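Local coordinates for putative superoxide reductase (Thermotoga maritima, PDB 2AMU), which probably reduces superoxide to hydrogen peroxide at a mononuclear iron centre, using electrons delivered by reduced rubredoxin, at residues 67-72 / 122-127. Numbering follows the deposited sequence.
Sequences WIKVFF and IALSYC. With FE (Fe (III) ion), chain B.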
ATOM      1  N   TRP A  67       9.480   2.763  -0.896  1.00 32.06           N
ATOM      2  CA  TRP A  67       8.095   3.082  -0.963  1.00 30.32           C
ATOM      3  C   TRP A  67       7.668   3.618  -2.316  1.00 30.33           C
ATOM      4  O   TRP A  67       8.485   4.060  -3.122  1.00 30.99           O
ATOM      5  CB  TRP A  67       7.704   4.056   0.166  1.00 29.32           C
ATOM      6  CG  TRP A  67       8.517   5.286   0.336  1.00 31.75           C
ATOM      7  CD1 TRP A  67       9.454   5.500   1.302  1.00 33.24           C
ATOM      8  CD2 TRP A  67       8.454   6.507  -0.442  1.00 31.71           C
ATOM      9  NE1 TRP A  67       9.984   6.756   1.162  1.00 30.27           N
ATOM     10  CE2 TRP A  67       9.371   7.401   0.121  1.00 34.29           C
ATOM     11  CE3 TRP A  67       7.684   6.936  -1.539  1.00 30.02           C
ATOM     12  CZ2 TRP A  67       9.566   8.701  -0.387  1.00 28.37           C
ATOM     13  CZ3 TRP A  67       7.886   8.210  -2.062  1.00 30.31           C
ATOM     14  CH2 TRP A  67       8.830   9.079  -1.486  1.00 35.71           C
ATOM     15  N   ILE A  68       6.355   3.563  -2.515  1.00 32.27           N
ATOM     16  CA  ILE A  68       5.645   4.237  -3.590  1.00 29.68           C
ATOM     17  C   ILE A  68       4.588   5.130  -2.907  1.00 31.08           C
ATOM     18  O   ILE A  68       3.968   4.695  -1.979  1.00 31.48           O
ATOM     19  CB  ILE A  68       4.914   3.205  -4.502  1.00 32.04           C
ATOM     20  CG1 ILE A  68       5.898   2.549  -5.448  1.00 26.30           C
ATOM     21  CG2 ILE A  68       3.731   3.862  -5.322  1.00 33.08           C
ATOM     22  CD1 ILE A  68       5.309   1.374  -6.222  1.00 26.53           C
ATOM     23  N   LYS A  69       4.400   6.353  -3.393  1.00 30.65           N
ATOM     24  CA  LYS A  69       3.395   7.282  -2.940  1.00 31.83           C
ATOM     25  C   LYS A  69       2.586   7.689  -4.172  1.00 33.03           C
ATOM     26  O   LYS A  69       3.122   7.803  -5.297  1.00 32.74           O
ATOM     27  CB  LYS A  69       4.125   8.470  -2.287  1.00 32.15           C
ATOM     28  CG  LYS A  69       3.364   9.445  -1.489  1.00 42.18           C
ATOM     29  CD  LYS A  69       4.339  10.441  -0.744  1.00 35.44           C
ATOM     30  CE  LYS A  69       5.021   9.822   0.449  1.00 42.88           C
ATOM     31  NZ  LYS A  69       6.345  10.395   0.766  1.00 41.17           N
ATOM     32  N   VAL A  70       1.282   7.879  -3.971  1.00 31.34           N
ATOM     33  CA  VAL A  70       0.403   8.328  -5.025  1.00 31.14           C
ATOM     34  C   VAL A  70      -0.227   9.648  -4.601  1.00 30.77           C
ATOM     35  O   VAL A  70      -0.701   9.794  -3.473  1.00 33.25           O
ATOM     36  CB  VAL A  70      -0.723   7.281  -5.374  1.00 27.56           C
ATOM     37  CG1 VAL A  70      -1.748   7.907  -6.436  1.00 27.21           C
ATOM     38  CG2 VAL A  70      -0.089   5.980  -5.873  1.00 25.97           C
ATOM     39  N   PHE A  71      -0.201  10.597  -5.530  1.00 29.62           N
ATOM     40  CA  PHE A  71      -0.872  11.882  -5.401  1.00 32.01           C
ATOM     41  C   PHE A  71      -1.947  12.035  -6.454  1.00 30.73           C
ATOM     42  O   PHE A  71      -1.825  11.486  -7.569  1.00 31.20           O
ATOM     43  CB  PHE A  71       0.144  13.023  -5.566  1.00 31.08           C
ATOM     44  CG  PHE A  71       1.133  13.139  -4.402  1.00 32.41           C
ATOM     45  CD1 PHE A  71       0.790  13.814  -3.274  1.00 32.40           C
ATOM     46  CD2 PHE A  71       2.394  12.566  -4.474  1.00 33.85           C
ATOM     47  CE1 PHE A  71       1.651  13.937  -2.223  1.00 32.58           C
ATOM     48  CE2 PHE A  71       3.246  12.691  -3.435  1.00 33.97           C
ATOM     49  CZ  PHE A  71       2.869  13.382  -2.308  1.00 36.32           C
ATOM     50  N   PHE A  72      -2.992  12.780  -6.103  1.00 30.38           N
ATOM     51  CA  PHE A  72      -4.014  13.197  -7.071  1.00 29.60           C
ATOM     52  C   PHE A  72      -4.053  14.702  -7.133  1.00 29.79           C
ATOM     53  O   PHE A  72      -4.096  15.394  -6.099  1.00 30.26           O
ATOM     54  CB  PHE A  72      -5.390  12.642  -6.718  1.00 28.01           C
ATOM     55  CG  PHE A  72      -6.428  12.911  -7.759  1.00 27.32           C
ATOM     56  CD1 PHE A  72      -6.358  12.303  -8.999  1.00 27.54           C
ATOM     57  CD2 PHE A  72      -7.494  13.754  -7.493  1.00 31.49           C
ATOM     58  CE1 PHE A  72      -7.347  12.545  -9.987  1.00 31.52           C
ATOM     59  CE2 PHE A  72      -8.471  13.995  -8.459  1.00 32.49           C
ATOM     60  CZ  PHE A  72      -8.384  13.386  -9.716  1.00 28.30           C
ATOM     61  N   ILE A 122      -0.250  11.185  -9.876  1.00 32.79           N
ATOM     62  CA  ILE A 122       1.219  11.348  -9.813  1.00 33.23           C
ATOM     63  C   ILE A 122       1.770  10.261  -8.873  1.00 31.96           C
ATOM     64  O   ILE A 122       1.324  10.138  -7.731  1.00 32.80           O
ATOM     65  CB  ILE A 122       1.676  12.777  -9.347  1.00 34.64           C
ATOM     66  CG1 ILE A 122       1.003  13.861 -10.217  1.00 35.45           C
ATOM     67  CG2 ILE A 122       3.233  12.851  -9.316  1.00 30.35           C
ATOM     68  CD1 ILE A 122       1.335  15.371  -9.858  1.00 30.74           C
ATOM     69  N   ALA A 123       2.708   9.471  -9.388  1.00 29.29           N
ATOM     70  CA  ALA A 123       3.410   8.435  -8.629  1.00 29.97           C
ATOM     71  C   ALA A 123       4.828   8.918  -8.342  1.00 28.11           C
ATOM     72  O   ALA A 123       5.505   9.436  -9.218  1.00 29.14           O
ATOM     73  CB  ALA A 123       3.432   7.083  -9.421  1.00 28.68           C
ATOM     74  N   LEU A 124       5.245   8.744  -7.098  1.00 31.46           N
ATOM     75  CA  LEU A 124       6.554   9.086  -6.570  1.00 31.75           C
ATOM     76  C   LEU A 124       7.075   7.829  -5.898  1.00 33.07           C
ATOM     77  O   LEU A 124       6.347   7.173  -5.171  1.00 37.59           O
ATOM     78  CB  LEU A 124       6.455  10.173  -5.535  1.00 32.33           C
ATOM     79  CG  LEU A 124       7.745  10.756  -4.958  1.00 33.77           C
ATOM     80  CD1 LEU A 124       8.506  11.497  -6.059  1.00 27.24           C
ATOM     81  CD2 LEU A 124       7.460  11.659  -3.725  1.00 27.44           C
ATOM     82  N   SER A 125       8.329   7.477  -6.165  1.00 34.02           N
ATOM     83  CA  SER A 125       8.955   6.346  -5.499  1.00 32.55           C
ATOM     84  C   SER A 125      10.348   6.727  -5.021  1.00 29.80           C
ATOM     85  O   SER A 125      10.993   7.624  -5.551  1.00 30.50           O
ATOM     86  CB  SER A 125       8.999   5.129  -6.400  1.00 31.16           C
ATOM     87  OG  SER A 125       9.723   5.384  -7.575  1.00 31.05           O
ATOM     88  N   TYR A 126      10.811   5.970  -4.060  1.00 31.70           N
ATOM     89  CA  TYR A 126      12.040   6.243  -3.380  1.00 30.27           C
ATOM     90  C   TYR A 126      12.870   4.938  -3.314  1.00 29.37           C
ATOM     91  O   TYR A 126      12.397   3.918  -2.815  1.00 31.81           O
ATOM     92  CB  TYR A 126      11.771   6.801  -1.969  1.00 30.67           C
ATOM     93  CG  TYR A 126      13.066   7.044  -1.204  1.00 25.28           C
ATOM     94  CD1 TYR A 126      13.986   7.976  -1.647  1.00 23.62           C
ATOM     95  CD2 TYR A 126      13.376   6.319  -0.065  1.00 30.72           C
ATOM     96  CE1 TYR A 126      15.186   8.191  -0.975  1.00 31.90           C
ATOM     97  CE2 TYR A 126      14.599   6.523   0.624  1.00 32.70           C
ATOM     98  CZ  TYR A 126      15.486   7.450   0.167  1.00 29.19           C
ATOM     99  OH  TYR A 126      16.686   7.670   0.858  1.00 27.80           O
ATOM    100  N   CYS A 127      14.091   4.988  -3.824  1.00 29.62           N
ATOM    101  CA  CYS A 127      15.048   3.915  -3.655  1.00 31.24           C
ATOM    102  C   CYS A 127      16.001   4.314  -2.529  1.00 31.37           C
ATOM    103  O   CYS A 127      16.392   5.482  -2.429  1.00 31.45           O
ATOM    104  CB  CYS A 127      15.815   3.669  -4.955  1.00 29.27           C
ATOM    105  SG  CYS A 127      17.197   2.477  -4.748  1.00 34.22           S
TER
HETATM  106 FE    FE B 200      17.920   1.664  -6.854  1.00 35.69          FE
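Strands 67-72 and 122-127 pair antiparallel, their short axes 4.6 Å apart at closest approach, with Trp-67 opposite Tyr-126, Lys-69 opposite Leu-124 and Phe-71 opposite Ile-122 as hydrogen-bonded pairs. The two pairs at the Phe-71 end are closed by bonds in both directions, and Phe-71 N to Ile-122 O, at 2.7 Å, is almost straight. At the Trp-67 end the pairing slackens: a single longer bond runs from Tyr-126 N to Trp-67 O (3.2 Å), and the CA atoms of this pair stand 5.6 Å apart.

Trp-67 contributes the largest share of the contact, much through its indole. With CG placed between the backbone N and the carbonyl carbon (chi1 51°), the ring swings across to the partner strand. Tyr-126 CB sits over one face of its six-membered ring in a CH-pi contact, 3.5 Å from the centroid, while Lys-69 NZ lies over the rim of the opposite face. Leu-124 CD2 meets the indole edge in plane, 3.7 Å from CH2. The phenol ring of Tyr-126 extends past the indole, its plane at 25° to the five-membered ring and offset enough to leave little stacking. On the same side of the sheet, Leu-124 CD2 also approaches the edge of the Phe-71 ring, 4.3 Å from CE2, and so bridges the two aromatics.

Ile-68, Val-70, Ala-123 and Ser-125 occupy the other face of the sheet, buried against strand 44-51 of the second sheet in the immunoglobulin-like beta sandwich of this family. At the end of strand 122-127, past the last bridged pair, Cys-127 SG binds iron at 2.4 Å, the site being completed by His-29, His-57, His-63 and His-130. Strand 81-87 flanks residues 67-72, with Arg-85 making a cation-pi contact to Trp-67, and strand 131-142 flanks residues 122-127.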